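Polyprenyl synthetase (Nonlabens dokdonensis, PDB 6KD7) probably acts as a magnesium-dependent prenyltransferase of the FPP/GGPP synthase family, making geranylgeranyl pyrophosphate by joining isoprenoid diphosphates. Local coordinates at residues M1-L7 / L48-M53; E250-F255 / T273-F278. The contacts are given in a common frame with arbitrary orientation. Residues are numbered along the deposited sequence.

Contact 1: residues M1-L7 / L48-M53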
loop_
_atom_site.group_PDB
_atom_site.type_symbol
_atom_site.label_atom_id
_atom_site.label_comp_id
_atom_site.label_asym_id
_atom_site.label_seq_id
_atom_site.Cartn_x
_atom_site.Cartn_y
_atom_site.Cartn_z
ATOM N N MET A 1 -50.830 -5.028 -26.182
ATOM C CA MET A 1 -49.361 -5.181 -26.431
ATOM C C MET A 1 -49.019 -6.669 -26.478
ATOM O O MET A 1 -49.677 -7.441 -25.777
ATOM C CB MET A 1 -48.510 -4.559 -25.312
ATOM C CG MET A 1 -48.777 -3.079 -25.056
ATOM S SD MET A 1 -49.668 -2.725 -23.503
ATOM C CE MET A 1 -48.547 -3.426 -22.297
ATOM N N ASN A 2 -47.962 -7.038 -27.190
ATOM C CA ASN A 2 -47.387 -8.395 -27.101
ATOM C C ASN A 2 -47.037 -8.658 -25.644
ATOM O O ASN A 2 -46.951 -7.688 -24.854
ATOM C CB ASN A 2 -46.174 -8.570 -28.002
ATOM C CG ASN A 2 -46.573 -8.510 -29.455
ATOM O OD1 ASN A 2 -46.328 -9.446 -30.193
ATOM N ND2 ASN A 2 -47.230 -7.441 -29.860
ATOM N N THR A 3 -46.887 -9.933 -25.320
ATOM C CA THR A 3 -46.388 -10.413 -24.011
ATOM C C THR A 3 -44.951 -9.906 -23.818
ATOM O O THR A 3 -44.194 -9.849 -24.824
ATOM C CB THR A 3 -46.486 -11.944 -23.976
ATOM O OG1 THR A 3 -45.432 -12.510 -24.767
ATOM C CG2 THR A 3 -47.827 -12.429 -24.495
ATOM N N LEU A 4 -44.592 -9.557 -22.582
ATOM C CA LEU A 4 -43.189 -9.337 -22.149
ATOM C C LEU A 4 -42.270 -10.364 -22.812
ATOM O O LEU A 4 -41.217 -9.949 -23.344
ATOM C CB LEU A 4 -43.067 -9.469 -20.632
ATOM C CG LEU A 4 -43.458 -8.253 -19.793
ATOM C CD1 LEU A 4 -42.909 -8.424 -18.368
ATOM C CD2 LEU A 4 -42.982 -6.938 -20.423
ATOM N N LYS A 5 -42.626 -11.652 -22.761
ATOM C CA LYS A 5 -41.720 -12.745 -23.200
ATOM C C LYS A 5 -41.479 -12.613 -24.711
ATOM O O LYS A 5 -40.367 -12.836 -25.183
ATOM C CB LYS A 5 -42.325 -14.104 -22.837
ATOM C CG LYS A 5 -41.345 -15.264 -22.921
ATOM C CD LYS A 5 -41.966 -16.575 -23.357
ATOM C CE LYS A 5 -40.973 -17.488 -24.049
ATOM N NZ LYS A 5 -41.595 -18.785 -24.403
ATOM N N SER A 6 -42.519 -12.293 -25.459
ATOM C CA SER A 6 -42.452 -12.093 -26.924
ATOM C C SER A 6 -41.589 -10.844 -27.233
ATOM O O SER A 6 -40.687 -10.928 -28.106
ATOM C CB SER A 6 -43.860 -11.980 -27.470
ATOM O OG SER A 6 -43.850 -11.352 -28.737
ATOM N N LEU A 7 -41.874 -9.709 -26.577
ATOM C CA LEU A 7 -41.075 -8.453 -26.730
ATOM C C LEU A 7 -39.606 -8.717 -26.353
ATOM O O LEU A 7 -38.720 -8.342 -27.159
ATOM C CB LEU A 7 -41.701 -7.340 -25.888
ATOM C CG LEU A 7 -43.021 -6.799 -26.433
ATOM C CD1 LEU A 7 -43.606 -5.781 -25.491
ATOM C CD2 LEU A 7 -42.855 -6.224 -27.839
ATOM N N LEU A 48 -41.001 -0.306 -25.998
ATOM C CA LEU A 48 -41.772 -1.159 -26.946
ATOM C C LEU A 48 -43.252 -1.205 -26.539
ATOM O O LEU A 48 -44.123 -1.011 -27.397
ATOM C CB LEU A 48 -41.179 -2.557 -26.994
ATOM C CG LEU A 48 -39.708 -2.623 -27.329
ATOM C CD1 LEU A 48 -39.245 -4.067 -27.335
ATOM C CD2 LEU A 48 -39.392 -1.959 -28.656
ATOM N N MET A 49 -43.548 -1.362 -25.264
ATOM C CA MET A 49 -44.940 -1.443 -24.799
ATOM C C MET A 49 -45.634 -0.119 -25.117
ATOM O O MET A 49 -46.787 -0.159 -25.580
ATOM C CB MET A 49 -45.020 -1.715 -23.291
ATOM C CG MET A 49 -44.654 -3.163 -22.899
ATOM S SD MET A 49 -44.245 -3.284 -21.130
ATOM C CE MET A 49 -45.871 -2.985 -20.464
ATOM N N SER A 50 -44.986 1.009 -24.822
ATOM C CA SER A 50 -45.528 2.379 -25.028
ATOM C C SER A 50 -45.854 2.558 -26.515
ATOM O O SER A 50 -46.957 2.977 -26.852
ATOM C CB SER A 50 -44.552 3.425 -24.594
ATOM O OG SER A 50 -45.171 4.697 -24.512
ATOM N N ALA A 51 -44.897 2.238 -27.364
ATOM C CA ALA A 51 -45.031 2.298 -28.814
ATOM C C ALA A 51 -46.309 1.524 -29.206
ATOM O O ALA A 51 -47.205 2.155 -29.738
ATOM C CB ALA A 51 -43.788 1.760 -29.455
ATOM N N GLU A 52 -46.411 0.237 -28.892
ATOM C CA GLU A 52 -47.558 -0.620 -29.307
ATOM C C GLU A 52 -48.891 -0.023 -28.824
ATOM O O GLU A 52 -49.752 0.233 -29.668
ATOM C CB GLU A 52 -47.376 -2.032 -28.790
ATOM C CG GLU A 52 -46.341 -2.777 -29.575
ATOM C CD GLU A 52 -46.215 -4.235 -29.153
ATOM O OE1 GLU A 52 -46.669 -4.566 -28.016
ATOM O OE2 GLU A 52 -45.652 -5.017 -29.953
ATOM N N MET A 53 -49.016 0.242 -27.536
ATOM C CA MET A 53 -50.212 0.840 -26.927
ATOM C C MET A 53 -50.675 2.072 -27.692
ATOM O O MET A 53 -51.841 2.413 -27.530
ATOM C CB MET A 53 -49.933 1.334 -25.516
ATOM C CG MET A 53 -49.828 0.220 -24.508
ATOM S SD MET A 53 -49.192 0.761 -22.857
ATOM C CE MET A 53 -49.163 2.550 -23.028
#
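The extreme N-terminus packs here against the C-terminal half of helix 42-54, through one hydrogen bond from a backbone amide to a glutamate side chain and a patch of methionine and leucine side chains at the edge of the helical bundle. The polar part centres on E52. Its OE1 accepts from N2 N at 2.9 Å, so the carboxylate satisfies a backbone amide that no helix has yet taken up, and glutamate is long enough to reach it from the helix surface. OE2 of E52 also lies 2.9 Å from N2 ND2, but the angle is too poor for a hydrogen bond. The M1 amino group, with M1 N 4.6 Å from E52 OE1, is too far for a salt bridge and instead bonds Q314 of helix 309-322.

In the all-helical fold of trans-prenyltransferases, the chain must then turn into its first helix, 4-18. T3 is the N-cap: its OG1 accepts from S6 N at 3.0 Å, a task suited to a short hydroxyl side chain.

Below the polar layer the contact is apolar. The M1 side chain bends over helix 42-54, its unbranched thioether able to follow an uneven surface; its SD comes 3.1 Å from M53 CG and its CE 3.3 Å from M49 CE, both very close approaches. One turn into the first helix, L7 points at the partner and sets CD1 3.8 Å from M49 CG and CD2 4.1 Å from L48 CB, while L4 CD2 reaches M49 SD at 3.9 Å. L4 and M49 also touch helix 309-322, on F318 and L315 respectively.

Contact 2: residues E250-F255 / T273-F278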
loop_
_atom_site.group_PDB
_atom_site.type_symbol
_atom_site.label_atom_id
_atom_site.label_comp_id
_atom_site.label_asym_id
_atom_site.label_seq_id
_atom_site.Cartn_x
_atom_site.Cartn_y
_atom_site.Cartn_z
ATOM N N GLU A 250 -30.386 4.946 19.067
ATOM C CA GLU A 250 -29.596 3.690 18.876
ATOM C C GLU A 250 -29.573 3.282 17.387
ATOM O O GLU A 250 -28.665 2.491 17.026
ATOM C CB GLU A 250 -30.017 2.514 19.781
ATOM C CG GLU A 250 -28.918 1.435 19.906
ATOM C CD GLU A 250 -29.302 0.160 20.638
ATOM O OE1 GLU A 250 -29.039 -0.971 20.109
ATOM O OE2 GLU A 250 -29.900 0.305 21.724
ATOM N N LEU A 251 -30.491 3.773 16.540
ATOM C CA LEU A 251 -30.328 3.599 15.067
ATOM C C LEU A 251 -29.173 4.471 14.575
ATOM O O LEU A 251 -28.330 3.958 13.872
ATOM C CB LEU A 251 -31.607 3.926 14.299
ATOM C CG LEU A 251 -32.494 2.725 14.019
ATOM C CD1 LEU A 251 -33.804 3.185 13.421
ATOM C CD2 LEU A 251 -31.800 1.727 13.116
ATOM N N LYS A 252 -29.132 5.727 14.979
ATOM C CA LYS A 252 -28.032 6.628 14.568
ATOM C C LYS A 252 -26.692 6.069 15.056
ATOM O O LYS A 252 -25.707 6.225 14.317
ATOM C CB LYS A 252 -28.300 8.045 15.039
ATOM C CG LYS A 252 -29.528 8.661 14.393
ATOM C CD LYS A 252 -29.768 10.082 14.793
ATOM C CE LYS A 252 -31.173 10.523 14.465
ATOM N NZ LYS A 252 -31.285 11.991 14.600
ATOM N N GLU A 253 -26.671 5.347 16.174
ATOM C CA GLU A 253 -25.394 4.838 16.733
ATOM C C GLU A 253 -24.990 3.630 15.910
ATOM O O GLU A 253 -23.800 3.545 15.542
ATOM C CB GLU A 253 -25.494 4.603 18.243
ATOM C CG GLU A 253 -25.249 5.888 19.046
ATOM C CD GLU A 253 -25.736 5.838 20.489
ATOM O OE1 GLU A 253 -25.649 6.884 21.191
ATOM O OE2 GLU A 253 -26.211 4.749 20.913
ATOM N N TRP A 254 -25.932 2.770 15.531
ATOM C CA TRP A 254 -25.571 1.650 14.626
ATOM C C TRP A 254 -25.032 2.220 13.314
ATOM O O TRP A 254 -24.093 1.664 12.772
ATOM C CB TRP A 254 -26.785 0.753 14.391
ATOM C CG TRP A 254 -26.994 -0.238 15.491
ATOM C CD1 TRP A 254 -27.983 -0.225 16.425
ATOM C CD2 TRP A 254 -26.161 -1.375 15.801
ATOM N NE1 TRP A 254 -27.850 -1.298 17.266
ATOM C CE2 TRP A 254 -26.736 -2.013 16.919
ATOM C CE3 TRP A 254 -24.978 -1.903 15.264
ATOM C CZ2 TRP A 254 -26.195 -3.167 17.481
ATOM C CZ3 TRP A 254 -24.437 -3.046 15.820
ATOM C CH2 TRP A 254 -25.040 -3.666 16.919
ATOM N N PHE A 255 -25.614 3.319 12.830
ATOM C CA PHE A 255 -25.297 3.886 11.489
ATOM C C PHE A 255 -24.001 4.691 11.569
ATOM O O PHE A 255 -23.570 5.191 10.530
ATOM C CB PHE A 255 -26.481 4.681 10.926
ATOM C CG PHE A 255 -27.346 3.858 9.996
ATOM C CD1 PHE A 255 -27.976 2.702 10.450
ATOM C CD2 PHE A 255 -27.468 4.183 8.647
ATOM C CE1 PHE A 255 -28.718 1.904 9.584
ATOM C CE2 PHE A 255 -28.199 3.379 7.779
ATOM C CZ PHE A 255 -28.818 2.238 8.242
ATOM N N THR A 273 -30.086 -6.540 14.175
ATOM C CA THR A 273 -30.580 -5.569 15.174
ATOM C C THR A 273 -31.256 -4.403 14.467
ATOM O O THR A 273 -32.359 -3.961 14.932
ATOM C CB THR A 273 -29.446 -5.052 16.067
ATOM O OG1 THR A 273 -28.702 -6.175 16.538
ATOM C CG2 THR A 273 -29.992 -4.230 17.204
ATOM N N VAL A 274 -30.620 -3.881 13.409
ATOM C CA VAL A 274 -31.224 -2.733 12.670
ATOM C C VAL A 274 -32.533 -3.202 12.014
ATOM O O VAL A 274 -33.528 -2.474 12.109
ATOM C CB VAL A 274 -30.242 -2.134 11.660
ATOM C CG1 VAL A 274 -30.934 -1.126 10.750
ATOM C CG2 VAL A 274 -29.074 -1.499 12.389
ATOM N N LYS A 275 -32.554 -4.387 11.399
ATOM C CA LYS A 275 -33.819 -4.951 10.826
ATOM C C LYS A 275 -34.903 -4.917 11.908
ATOM O O LYS A 275 -36.004 -4.340 11.648
ATOM C CB LYS A 275 -33.585 -6.326 10.212
ATOM C CG LYS A 275 -32.911 -6.247 8.848
ATOM C CD LYS A 275 -32.361 -7.549 8.336
ATOM C CE LYS A 275 -33.452 -8.583 8.179
ATOM N NZ LYS A 275 -33.044 -9.592 7.180
ATOM N N VAL A 276 -34.577 -5.338 13.132
ATOM C CA VAL A 276 -35.607 -5.352 14.211
ATOM C C VAL A 276 -36.038 -3.921 14.508
ATOM O O VAL A 276 -37.262 -3.713 14.680
ATOM C CB VAL A 276 -35.117 -6.098 15.467
ATOM C CG1 VAL A 276 -36.101 -5.920 16.615
ATOM C CG2 VAL A 276 -34.855 -7.575 15.159
ATOM N N PHE A 277 -35.119 -2.963 14.563
ATOM C CA PHE A 277 -35.499 -1.540 14.795
ATOM C C PHE A 277 -36.392 -1.027 13.657
ATOM O O PHE A 277 -37.315 -0.239 13.887
ATOM C CB PHE A 277 -34.275 -0.631 14.927
ATOM C CG PHE A 277 -33.633 -0.683 16.288
ATOM C CD1 PHE A 277 -34.376 -0.411 17.428
ATOM C CD2 PHE A 277 -32.298 -1.033 16.435
ATOM C CE1 PHE A 277 -33.789 -0.485 18.680
ATOM C CE2 PHE A 277 -31.713 -1.098 17.691
ATOM C CZ PHE A 277 -32.457 -0.818 18.805
ATOM N N PHE A 278 -36.109 -1.446 12.433
ATOM C CA PHE A 278 -36.910 -1.034 11.254
ATOM C C PHE A 278 -38.373 -1.467 11.488
ATOM O O PHE A 278 -39.218 -0.581 11.342
ATOM C CB PHE A 278 -36.312 -1.578 9.955
ATOM C CG PHE A 278 -35.070 -0.878 9.457
ATOM C CD1 PHE A 278 -34.702 0.368 9.921
ATOM C CD2 PHE A 278 -34.318 -1.450 8.441
ATOM C CE1 PHE A 278 -33.578 1.006 9.421
ATOM C CE2 PHE A 278 -33.212 -0.807 7.921
ATOM C CZ PHE A 278 -32.843 0.422 8.418
#
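T273 opens helix 264-281's side of this antiparallel helix pair, whose short axes pass 10.7 Å apart at 148°. Its methyl CG2 lies 3.6 Å from W254 NE1, while its hydroxyl bonds the backbone of E269; threonine thus serves the interface and its own helix at once. One residue on, V274 fits its two branches between larger neighbours: CG2 is 3.8 Å from W254 CB, and CG1 is 3.8 Å from L251 CD2 and 3.9 Å from F255 CE1, at the edge of that ring. A compact beta-branched residue leaves room here for the aromatic groups around it. F277 points across to the partner, its CB 3.9 Å from L251 CD2. At the edge of its ring, CE2 lies 3.6 Å from E250 OE1, the same oxygen that accepts from W254 NE1 at 3.1 Å. This bond within helix 248-254 satisfies the indole nitrogen beside an otherwise apolar surface. F278 reaches deeper, with CE1 4.2 Å from L251 CD2 and CZ 4.4 Å from F255 CZ. Beneath this aromatic cluster lie helices 227-230 and 236-241: F278 touches I229, L237 and S241, and F255 stacks on Y238. W254 meets F221 of the second subunit edge-to-face, placing the helix pair beside a subunit boundary.

Contacts 1 and 2 lie on opposite sides of the chain's centre, with centres 43 Å apart and nearest atoms about 27 Å apart, and share no helix. Both are partly buried, but contact 1 is closer to the chain's centre, 19 Å against 27 Å. The chemistry follows the place. In contact 1 a chain end meets a helix, so a glutamate takes up a loose backbone amide, and methionine and leucine side chains pack around it. Contact 2 joins two helices whose backbones are already paired, has no hydrogen bond between its segments, and relies on aromatic and branched aliphatic packing. No other subunit touches contact 1, whereas a second subunit meets contact 2.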